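Local coordinates for selenium-binding protein (Sulfolobus tokodaii, PDB 2ECE), which is of unestablished function but belongs to the selenium-binding protein family and may therefore bind selenium, at residues D26-A31 / H445-S450; S204-V209 / R229-D234; D332-L337 / Q347-N352. All coordinates share one frame; numbering follows the deposited sequence.

Interaction 1. Residues D26-A31 / H445-S450; sequences DLAYVA and HQVRLS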
loop_
_atom_site.group_PDB
_atom_site.type_symbol
_atom_site.label_atom_id
_atom_site.label_comp_id
_atom_site.label_asym_id
_atom_site.label_seq_id
_atom_site.Cartn_x
_atom_site.Cartn_y
_atom_site.Cartn_z
ATOM N N ASP A 26 -18.027 8.232 -1.809
ATOM C CA ASP A 26 -18.920 8.066 -2.956
ATOM C C ASP A 26 -18.207 7.324 -4.088
ATOM O O ASP A 26 -18.840 6.639 -4.893
ATOM C CB ASP A 26 -19.372 9.418 -3.522
ATOM C CG ASP A 26 -20.445 10.082 -2.691
ATOM O OD1 ASP A 26 -21.349 9.371 -2.198
ATOM O OD2 ASP A 26 -20.393 11.325 -2.549
ATOM N N LEU A 27 -16.884 7.473 -4.142
ATOM C CA LEU A 27 -16.094 6.862 -5.203
ATOM C C LEU A 27 -14.834 6.189 -4.710
ATOM O O LEU A 27 -14.345 6.462 -3.617
ATOM C CB LEU A 27 -15.680 7.924 -6.224
ATOM C CG LEU A 27 -16.760 8.813 -6.819
ATOM C CD1 LEU A 27 -16.109 10.062 -7.403
ATOM C CD2 LEU A 27 -17.545 8.038 -7.872
ATOM N N ALA A 28 -14.298 5.323 -5.564
ATOM C CA ALA A 28 -13.069 4.601 -5.280
ATOM C C ALA A 28 -12.184 4.698 -6.515
ATOM O O ALA A 28 -12.564 4.262 -7.600
ATOM C CB ALA A 28 -13.372 3.143 -4.967
ATOM N N TYR A 29 -11.017 5.304 -6.356
ATOM C CA TYR A 29 -10.083 5.429 -7.460
ATOM C C TYR A 29 -9.188 4.201 -7.356
ATOM O O TYR A 29 -8.690 3.886 -6.276
ATOM C CB TYR A 29 -9.277 6.723 -7.313
ATOM C CG TYR A 29 -10.139 7.968 -7.397
ATOM C CD1 TYR A 29 -10.782 8.315 -8.586
ATOM C CD2 TYR A 29 -10.316 8.795 -6.285
ATOM C CE1 TYR A 29 -11.581 9.461 -8.670
ATOM C CE2 TYR A 29 -11.111 9.942 -6.356
ATOM C CZ TYR A 29 -11.738 10.270 -7.554
ATOM O OH TYR A 29 -12.503 11.416 -7.642
ATOM N N VAL A 30 -8.992 3.500 -8.468
ATOM C CA VAL A 30 -8.185 2.289 -8.435
ATOM C C VAL A 30 -7.062 2.281 -9.462
ATOM O O VAL A 30 -7.289 2.507 -10.654
ATOM C CB VAL A 30 -9.076 1.047 -8.656
ATOM C CG1 VAL A 30 -8.274 -0.234 -8.442
ATOM C CG2 VAL A 30 -10.278 1.101 -7.707
ATOM N N ALA A 31 -5.848 2.017 -8.994
ATOM C CA ALA A 31 -4.702 1.958 -9.887
ATOM C C ALA A 31 -4.793 0.629 -10.633
ATOM O O ALA A 31 -4.762 -0.438 -10.014
ATOM C CB ALA A 31 -3.411 2.027 -9.086
ATOM N N HIS A 445 -4.624 -2.589 -8.320
ATOM C CA HIS A 445 -3.733 -2.443 -7.178
ATOM C C HIS A 445 -4.308 -1.529 -6.086
ATOM O O HIS A 445 -5.395 -1.787 -5.558
ATOM C CB HIS A 445 -2.355 -1.933 -7.630
ATOM C CG HIS A 445 -1.236 -2.365 -6.731
ATOM N ND1 HIS A 445 -0.522 -3.525 -6.940
ATOM C CD2 HIS A 445 -0.770 -1.842 -5.571
ATOM C CE1 HIS A 445 0.333 -3.702 -5.949
ATOM N NE2 HIS A 445 0.203 -2.695 -5.104
ATOM N N GLN A 446 -3.605 -0.456 -5.748
ATOM C CA GLN A 446 -4.084 0.405 -4.665
ATOM C C GLN A 446 -5.403 1.119 -4.910
ATOM O O GLN A 446 -5.721 1.520 -6.027
ATOM C CB GLN A 446 -3.023 1.430 -4.271
ATOM C CG GLN A 446 -3.367 2.155 -2.966
ATOM C CD GLN A 446 -2.159 2.775 -2.314
ATOM O OE1 GLN A 446 -1.419 3.538 -2.946
ATOM N NE2 GLN A 446 -1.947 2.459 -1.043
ATOM N N VAL A 447 -6.168 1.267 -3.837
ATOM C CA VAL A 447 -7.461 1.930 -3.885
ATOM C C VAL A 447 -7.443 3.169 -2.998
ATOM O O VAL A 447 -6.957 3.121 -1.872
ATOM C CB VAL A 447 -8.580 0.971 -3.388
ATOM C CG1 VAL A 447 -9.907 1.707 -3.277
ATOM C CG2 VAL A 447 -8.714 -0.201 -4.348
ATOM N N ARG A 448 -7.953 4.282 -3.516
ATOM C CA ARG A 448 -8.041 5.512 -2.736
ATOM C C ARG A 448 -9.499 5.947 -2.768
ATOM O O ARG A 448 -10.068 6.166 -3.838
ATOM C CB ARG A 448 -7.149 6.628 -3.311
ATOM C CG ARG A 448 -5.902 6.920 -2.457
ATOM C CD ARG A 448 -4.848 5.820 -2.608
ATOM N NE ARG A 448 -3.807 5.851 -1.578
ATOM C CZ ARG A 448 -3.961 5.396 -0.338
ATOM N NH1 ARG A 448 -5.120 4.871 0.042
ATOM N NH2 ARG A 448 -2.954 5.456 0.522
ATOM N N LEU A 449 -10.105 6.064 -1.593
ATOM C CA LEU A 449 -11.505 6.457 -1.505
ATOM C C LEU A 449 -11.666 7.977 -1.491
ATOM O O LEU A 449 -10.908 8.686 -0.825
ATOM C CB LEU A 449 -12.131 5.854 -0.245
ATOM C CG LEU A 449 -11.951 4.339 -0.074
ATOM C CD1 LEU A 449 -12.521 3.901 1.276
ATOM C CD2 LEU A 449 -12.643 3.605 -1.223
ATOM N N SER A 450 -12.647 8.477 -2.233
ATOM C CA SER A 450 -12.896 9.912 -2.273
ATOM C C SER A 450 -13.131 10.386 -0.838
ATOM O O SER A 450 -13.870 9.755 -0.088
ATOM C CB SER A 450 -14.123 10.217 -3.138
ATOM O OG SER A 450 -15.274 9.534 -2.664
#

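Interaction 2. Residues S204-V209 / R229-D234; sequences SSEWAV and RIHFWD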
loop_
_atom_site.group_PDB
_atom_site.type_symbol
_atom_site.label_atom_id
_atom_site.label_comp_id
_atom_site.label_asym_id
_atom_site.label_seq_id
_atom_site.Cartn_x
_atom_site.Cartn_y
_atom_site.Cartn_z
ATOM N N SER A 204 10.897 3.925 7.607
ATOM C CA SER A 204 11.002 3.432 6.240
ATOM C C SER A 204 11.330 1.942 6.283
ATOM O O SER A 204 11.950 1.466 7.244
ATOM C CB SER A 204 12.097 4.197 5.479
ATOM O OG SER A 204 13.378 4.005 6.069
ATOM N N SER A 205 10.925 1.214 5.244
ATOM C CA SER A 205 11.144 -0.235 5.188
ATOM C C SER A 205 12.108 -0.707 4.094
ATOM O O SER A 205 12.854 0.091 3.528
ATOM C CB SER A 205 9.794 -0.949 5.041
ATOM O OG SER A 205 9.098 -0.489 3.898
ATOM N N GLU A 206 12.092 -2.007 3.799
ATOM C CA GLU A 206 13.013 -2.554 2.799
ATOM C C GLU A 206 12.480 -3.758 2.019
ATOM O O GLU A 206 12.042 -4.752 2.605
ATOM C CB GLU A 206 14.325 -3.005 3.455
ATOM C CG GLU A 206 15.027 -2.024 4.390
ATOM C CD GLU A 206 16.298 -2.638 4.982
ATOM O OE1 GLU A 206 16.337 -3.878 5.116
ATOM O OE2 GLU A 206 17.247 -1.897 5.321
ATOM N N TRP A 207 12.541 -3.666 0.695
ATOM C CA TRP A 207 12.128 -4.770 -0.158
ATOM C C TRP A 207 13.418 -5.233 -0.834
ATOM O O TRP A 207 14.133 -6.065 -0.285
ATOM C CB TRP A 207 11.097 -4.311 -1.189
ATOM C CG TRP A 207 10.462 -5.436 -1.969
ATOM C CD1 TRP A 207 10.316 -6.738 -1.568
ATOM C CD2 TRP A 207 9.800 -5.332 -3.238
ATOM N NE1 TRP A 207 9.596 -7.446 -2.505
ATOM C CE2 TRP A 207 9.266 -6.609 -3.538
ATOM C CE3 TRP A 207 9.597 -4.285 -4.146
ATOM C CZ2 TRP A 207 8.547 -6.864 -4.711
ATOM C CZ3 TRP A 207 8.881 -4.540 -5.314
ATOM C CH2 TRP A 207 8.364 -5.819 -5.584
ATOM N N ALA A 208 13.724 -4.666 -1.999
ATOM C CA ALA A 208 14.940 -4.995 -2.744
ATOM C C ALA A 208 15.065 -3.940 -3.836
ATOM O O ALA A 208 14.102 -3.226 -4.095
ATOM C CB ALA A 208 14.827 -6.387 -3.362
ATOM N N VAL A 209 16.234 -3.827 -4.467
ATOM C CA VAL A 209 16.411 -2.829 -5.519
ATOM C C VAL A 209 15.743 -3.284 -6.813
ATOM O O VAL A 209 15.437 -4.464 -6.981
ATOM C CB VAL A 209 17.907 -2.544 -5.806
ATOM C CG1 VAL A 209 18.606 -2.100 -4.528
ATOM C CG2 VAL A 209 18.573 -3.772 -6.404
ATOM N N ARG A 229 14.848 -4.857 7.656
ATOM C CA ARG A 229 15.015 -3.814 8.659
ATOM C C ARG A 229 14.002 -2.680 8.532
ATOM O O ARG A 229 13.505 -2.397 7.441
ATOM C CB ARG A 229 16.411 -3.192 8.542
ATOM C CG ARG A 229 17.548 -4.181 8.405
ATOM C CD ARG A 229 18.749 -3.509 7.741
ATOM N NE ARG A 229 19.460 -2.590 8.621
ATOM C CZ ARG A 229 20.328 -1.677 8.199
ATOM N NH1 ARG A 229 20.591 -1.554 6.903
ATOM N NH2 ARG A 229 20.946 -0.895 9.071
ATOM N N ILE A 230 13.705 -2.044 9.662
ATOM C CA ILE A 230 12.832 -0.878 9.699
ATOM C C ILE A 230 13.778 0.228 10.166
ATOM O O ILE A 230 14.576 0.031 11.088
ATOM C CB ILE A 230 11.650 -1.024 10.698
ATOM C CG1 ILE A 230 10.959 0.333 10.882
ATOM C CG2 ILE A 230 12.140 -1.549 12.033
ATOM C CD1 ILE A 230 9.636 0.265 11.656
ATOM N N HIS A 231 13.713 1.379 9.512
ATOM C CA HIS A 231 14.585 2.492 9.854
ATOM C C HIS A 231 13.794 3.615 10.506
ATOM O O HIS A 231 12.710 3.971 10.035
ATOM C CB HIS A 231 15.267 3.018 8.587
ATOM C CG HIS A 231 16.093 1.992 7.877
ATOM N ND1 HIS A 231 17.434 1.805 8.138
ATOM C CD2 HIS A 231 15.767 1.094 6.916
ATOM C CE1 HIS A 231 17.899 0.839 7.363
ATOM N NE2 HIS A 231 16.909 0.391 6.613
ATOM N N PHE A 232 14.339 4.162 11.588
ATOM C CA PHE A 232 13.702 5.262 12.304
ATOM C C PHE A 232 14.490 6.529 12.020
ATOM O O PHE A 232 15.711 6.561 12.197
ATOM C CB PHE A 232 13.685 4.966 13.803
ATOM C CG PHE A 232 12.931 3.720 14.147
ATOM C CD1 PHE A 232 11.542 3.719 14.154
ATOM C CD2 PHE A 232 13.608 2.523 14.372
ATOM C CE1 PHE A 232 10.831 2.541 14.370
ATOM C CE2 PHE A 232 12.907 1.338 14.590
ATOM C CZ PHE A 232 11.515 1.349 14.587
ATOM N N TRP A 233 13.790 7.572 11.582
ATOM C CA TRP A 233 14.436 8.831 11.244
ATOM C C TRP A 233 13.881 10.032 11.993
ATOM O O TRP A 233 12.739 10.027 12.447
ATOM C CB TRP A 233 14.266 9.149 9.759
ATOM C CG TRP A 233 14.594 8.069 8.803
ATOM C CD1 TRP A 233 13.961 6.869 8.666
ATOM C CD2 TRP A 233 15.578 8.128 7.768
ATOM N NE1 TRP A 233 14.486 6.178 7.601
ATOM C CE2 TRP A 233 15.481 6.928 7.032
ATOM C CE3 TRP A 233 16.530 9.084 7.389
ATOM C CZ2 TRP A 233 16.308 6.651 5.931
ATOM C CZ3 TRP A 233 17.354 8.808 6.293
ATOM C CH2 TRP A 233 17.235 7.603 5.579
ATOM N N ASP A 234 14.709 11.067 12.081
ATOM C CA ASP A 234 14.336 12.347 12.674
ATOM C C ASP A 234 13.731 13.041 11.446
ATOM O O ASP A 234 14.455 13.421 10.527
ATOM C CB ASP A 234 15.592 13.099 13.127
ATOM C CG ASP A 234 15.277 14.441 13.766
ATOM O OD1 ASP A 234 14.298 15.093 13.348
ATOM O OD2 ASP A 234 16.024 14.850 14.680
#

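Interaction 3. Residues D332-L337 / Q347-N352; sequences DKFLYL and QYDISN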
loop_
_atom_site.group_PDB
_atom_site.type_symbol
_atom_site.label_atom_id
_atom_site.label_comp_id
_atom_site.label_asym_id
_atom_site.label_seq_id
_atom_site.Cartn_x
_atom_site.Cartn_y
_atom_site.Cartn_z
ATOM N N ASP A 332 -8.112 2.566 15.402
ATOM C CA ASP A 332 -6.969 1.777 15.845
ATOM C C ASP A 332 -7.380 0.488 16.537
ATOM O O ASP A 332 -6.590 -0.105 17.273
ATOM C CB ASP A 332 -6.079 2.596 16.793
ATOM C CG ASP A 332 -5.311 3.694 16.076
ATOM O OD1 ASP A 332 -4.970 3.504 14.889
ATOM O OD2 ASP A 332 -5.029 4.740 16.702
ATOM N N LYS A 333 -8.606 0.038 16.290
ATOM C CA LYS A 333 -9.094 -1.180 16.927
ATOM C C LYS A 333 -8.811 -2.452 16.129
ATOM O O LYS A 333 -8.586 -3.515 16.710
ATOM C CB LYS A 333 -10.602 -1.058 17.188
ATOM C CG LYS A 333 -11.192 -2.176 18.030
ATOM C CD LYS A 333 -12.699 -2.017 18.194
ATOM C CE LYS A 333 -13.256 -3.076 19.135
ATOM N NZ LYS A 333 -14.745 -2.991 19.266
ATOM N N PHE A 334 -8.799 -2.349 14.801
ATOM C CA PHE A 334 -8.571 -3.529 13.966
ATOM C C PHE A 334 -7.395 -3.445 12.996
ATOM O O PHE A 334 -7.103 -2.389 12.434
ATOM C CB PHE A 334 -9.848 -3.862 13.191
ATOM C CG PHE A 334 -10.997 -4.296 14.070
ATOM C CD1 PHE A 334 -10.965 -5.527 14.716
ATOM C CD2 PHE A 334 -12.097 -3.465 14.266
ATOM C CE1 PHE A 334 -12.013 -5.929 15.550
ATOM C CE2 PHE A 334 -13.156 -3.859 15.102
ATOM C CZ PHE A 334 -13.109 -5.091 15.742
ATOM N N LEU A 335 -6.732 -4.583 12.813
ATOM C CA LEU A 335 -5.587 -4.709 11.921
ATOM C C LEU A 335 -6.049 -5.711 10.858
ATOM O O LEU A 335 -6.471 -6.818 11.193
ATOM C CB LEU A 335 -4.392 -5.266 12.706
ATOM C CG LEU A 335 -2.925 -4.994 12.333
ATOM C CD1 LEU A 335 -2.129 -6.281 12.517
ATOM C CD2 LEU A 335 -2.802 -4.486 10.910
ATOM N N TYR A 336 -6.023 -5.320 9.589
ATOM C CA TYR A 336 -6.444 -6.231 8.528
ATOM C C TYR A 336 -5.229 -6.675 7.738
ATOM O O TYR A 336 -4.340 -5.870 7.469
ATOM C CB TYR A 336 -7.451 -5.556 7.595
ATOM C CG TYR A 336 -8.754 -5.199 8.268
ATOM C CD1 TYR A 336 -8.888 -4.008 8.986
ATOM C CD2 TYR A 336 -9.846 -6.069 8.221
ATOM C CE1 TYR A 336 -10.082 -3.691 9.642
ATOM C CE2 TYR A 336 -11.042 -5.768 8.875
ATOM C CZ TYR A 336 -11.154 -4.580 9.583
ATOM O OH TYR A 336 -12.329 -4.288 10.242
ATOM N N LEU A 337 -5.181 -7.957 7.385
ATOM C CA LEU A 337 -4.065 -8.479 6.611
ATOM C C LEU A 337 -4.615 -9.215 5.408
ATOM O O LEU A 337 -5.724 -9.756 5.445
ATOM C CB LEU A 337 -3.224 -9.501 7.393
ATOM C CG LEU A 337 -2.898 -9.560 8.888
ATOM C CD1 LEU A 337 -1.805 -10.614 9.071
ATOM C CD2 LEU A 337 -2.433 -8.230 9.423
ATOM N N GLN A 347 -9.005 -10.124 9.974
ATOM C CA GLN A 347 -9.239 -8.965 10.818
ATOM C C GLN A 347 -8.742 -9.324 12.213
ATOM O O GLN A 347 -9.191 -10.304 12.803
ATOM C CB GLN A 347 -10.732 -8.634 10.886
ATOM C CG GLN A 347 -11.069 -7.546 11.898
ATOM C CD GLN A 347 -12.551 -7.479 12.218
ATOM O OE1 GLN A 347 -13.218 -6.477 11.946
ATOM N NE2 GLN A 347 -13.075 -8.549 12.796
ATOM N N TYR A 348 -7.804 -8.542 12.734
ATOM C CA TYR A 348 -7.277 -8.788 14.067
ATOM C C TYR A 348 -7.645 -7.642 14.996
ATOM O O TYR A 348 -7.417 -6.473 14.678
ATOM C CB TYR A 348 -5.755 -8.928 14.048
ATOM C CG TYR A 348 -5.238 -10.227 13.488
ATOM C CD1 TYR A 348 -5.144 -10.430 12.114
ATOM C CD2 TYR A 348 -4.831 -11.258 14.339
ATOM C CE1 TYR A 348 -4.653 -11.630 11.595
ATOM C CE2 TYR A 348 -4.340 -12.461 13.835
ATOM C CZ TYR A 348 -4.253 -12.640 12.460
ATOM O OH TYR A 348 -3.764 -13.824 11.952
ATOM N N ASP A 349 -8.229 -7.980 16.139
ATOM C CA ASP A 349 -8.591 -6.972 17.123
ATOM C C ASP A 349 -7.272 -6.593 17.786
ATOM O O ASP A 349 -6.594 -7.446 18.353
ATOM C CB ASP A 349 -9.561 -7.574 18.151
ATOM C CG ASP A 349 -9.905 -6.613 19.273
ATOM O OD1 ASP A 349 -11.102 -6.524 19.625
ATOM O OD2 ASP A 349 -8.988 -5.958 19.812
ATOM N N ILE A 350 -6.888 -5.328 17.694
ATOM C CA ILE A 350 -5.640 -4.909 18.311
ATOM C C ILE A 350 -5.848 -3.967 19.489
ATOM O O ILE A 350 -5.024 -3.082 19.736
ATOM C CB ILE A 350 -4.676 -4.247 17.284
ATOM C CG1 ILE A 350 -5.403 -3.171 16.477
ATOM C CG2 ILE A 350 -4.098 -5.310 16.369
ATOM C CD1 ILE A 350 -4.491 -2.434 15.516
ATOM N N SER A 351 -6.950 -4.161 20.213
ATOM C CA SER A 351 -7.245 -3.348 21.393
ATOM C C SER A 351 -5.971 -3.347 22.226
ATOM O O SER A 351 -5.623 -2.354 22.865
ATOM C CB SER A 351 -8.401 -3.959 22.186
ATOM O OG SER A 351 -9.587 -3.968 21.411
ATOM N N ASN A 352 -5.291 -4.486 22.219
ATOM C CA ASN A 352 -4.010 -4.625 22.889
ATOM C C ASN A 352 -3.106 -4.966 21.715
ATOM O O ASN A 352 -3.077 -6.108 21.254
ATOM C CB ASN A 352 -4.016 -5.774 23.893
ATOM C CG ASN A 352 -2.646 -6.010 24.500
ATOM O OD1 ASN A 352 -1.675 -5.327 24.161
ATOM N ND2 ASN A 352 -2.558 -6.979 25.399
HETATM O O HOH W 1 -4.518 -0.445 18.875
#

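Interaction 1. Residues D26-A31 / H445-S450
S450 carries OG in the crowded position between its own backbone N and carbonyl carbon (chi1 57°), and this rotation presents the hydroxyl oxygen to the start of the strand 27-31. There it accepts from L27 N at 3.0 Å, while S450 N donates back to L27 O at 3.0 Å, so one residue serves both polar atoms of L27. V30 and V447 both hold CG1 anti to the backbone N (chi1 -173° and 173°); as a non-hydrogen-bonded antiparallel pair they point the same way side by side, with V30 CG2 3.9 Å from V447 CG2. On the same face A28 CB packs against L449 CD2 at 3.8 Å. The other face carries Y29 and R448, whose backbones exchange a pair of bonds, Y29 N to R448 O at 2.8 Å and R448 N to Y29 O at 2.9 Å. Their polar ends leave the contact: Y29 OH reaches P117 O, and R448 meets F76 O and D453. Six hydrogen bonds thus join the N-terminal strand to the C-terminal one, the pairing of first and last strands, the 'Velcro' closure of a beta-propeller ring, and the serine hydroxyl extends that bonding past the last strand pair.

Interaction 2. Residues S204-V209 / R229-D234
The last residue of strand 201-204 pairs antiparallel with strand 229-234, the touching parts running 157° apart, with S204 and H231 forming a hydrogen-bonded pair through S204 N to H231 O at 3.0 Å and H231 N to S204 O at 2.9 Å. Beyond S204 the backbone leaves the pairing and side chains take over. S204 OG, in the crowded position between backbone N and carbonyl carbon, accepts from W233 NE1 at 2.9 Å; it lies near the plane of the indole, at its edge. E206 sets CG beside its backbone N and then runs extended (chi2 179°), which carries its carboxylate to R229 and H231. OE2 receives H231 NE2 at 2.6 Å, in the imidazole plane but above that of the carboxylate, the two planes being 47° apart. OE1 takes R229 N at 3.1 Å, again from above the carboxylate, and has a weak further bond from N228 N. The guanidinium of R229 makes only a long salt bridge to E206, OE2 to NH1 3.7 Å; its stronger partner is D186. H231 CE1 sits 3.6 Å above the centre of that guanidinium, and H231 ND1 pairs with R240 NH1, so a neutral imidazole protonated on NE2 is likely. An alanine in place of E206 would remove the carboxylate and would probably leave H231 NE2 and R229 N without these acceptors, loosening the exit from the strand. The arrangement is that of a propeller blade in which the long connection between the second strand, 201-204, and the third, 229-234, is tied back to strand 229-234 of the same blade by a buried His-carboxylate hydrogen bond.

Interaction 3. Residues D332-L337 / Q347-N352
The amide of Q347 lies flat over one face of the F334 ring, the planes only 16° apart, with Q347 CD 3.5 Å from F334 CD1. The other face of that ring has K333 CG near its rim, so the phenyl is held between a neighbouring aliphatic chain and a polar group stacked from the opposite strand. Q347 takes CG anti to the backbone N (chi1 172°) and runs alongside Y336, its CG 3.5 Å from Y336 CE2. On the reverse side of the sheet L335 CB meets I350 CG2 at 3.7 Å, and L337 CG lies 3.8 Å from Y348 CE1, the two side chains crossing at about a right angle. Three backbone bonds hold this register: L335 and Y348 exchange two, and I350 N reaches K333 O, at 2.7 Å. The next shell fixes the ends. D349 OD2 accepts from S351 N at 2.7 Å, an Asx turn, and from S351 OG through its syn lone pair, so two donors grip one oxygen just where the strand stops. A bridging water donates to D332 O and I350 O, joining the loop ends. Farther out, L335 and L337 rest on I326 of the adjoining strand and on I298 and I300 respectively of strand 291-304 of the preceding blade, while D332 holds H260 N and D261 N. K333 NZ bonds P425 O and lies 5.1 Å from D349 OD1, too far for a salt bridge, so any attraction would probably be weak. Chemically the hairpin is thus two-sided: a stacked aromatic-amide layer on one face, an apolar layer facing the neighbouring blade on the other, and carboxylate and water bonds securing its open end.

How the interactions relate
Each contact lies in a different antiparallel sheet of one beta-propeller, interaction 2 where a strand passes into a loop, and they are well apart: centres lie about 26 Å between interactions 1 and 2, 22 Å between 1 and 3, and 23 Å between 2 and 3. None touches another, although the nearest atoms of interactions 1 and 2 come to about 8 Å. Along the chain interaction 1 spans nearly everything, with 413 residues between its segments, and encloses the other two, which follow in series. Interaction 1 therefore completes the ring, whereas the pairs 204-209/229-234 and 332-337/347-352 are local to their blades. Interactions 1 and 2 lie on opposite sides of the chain's centre.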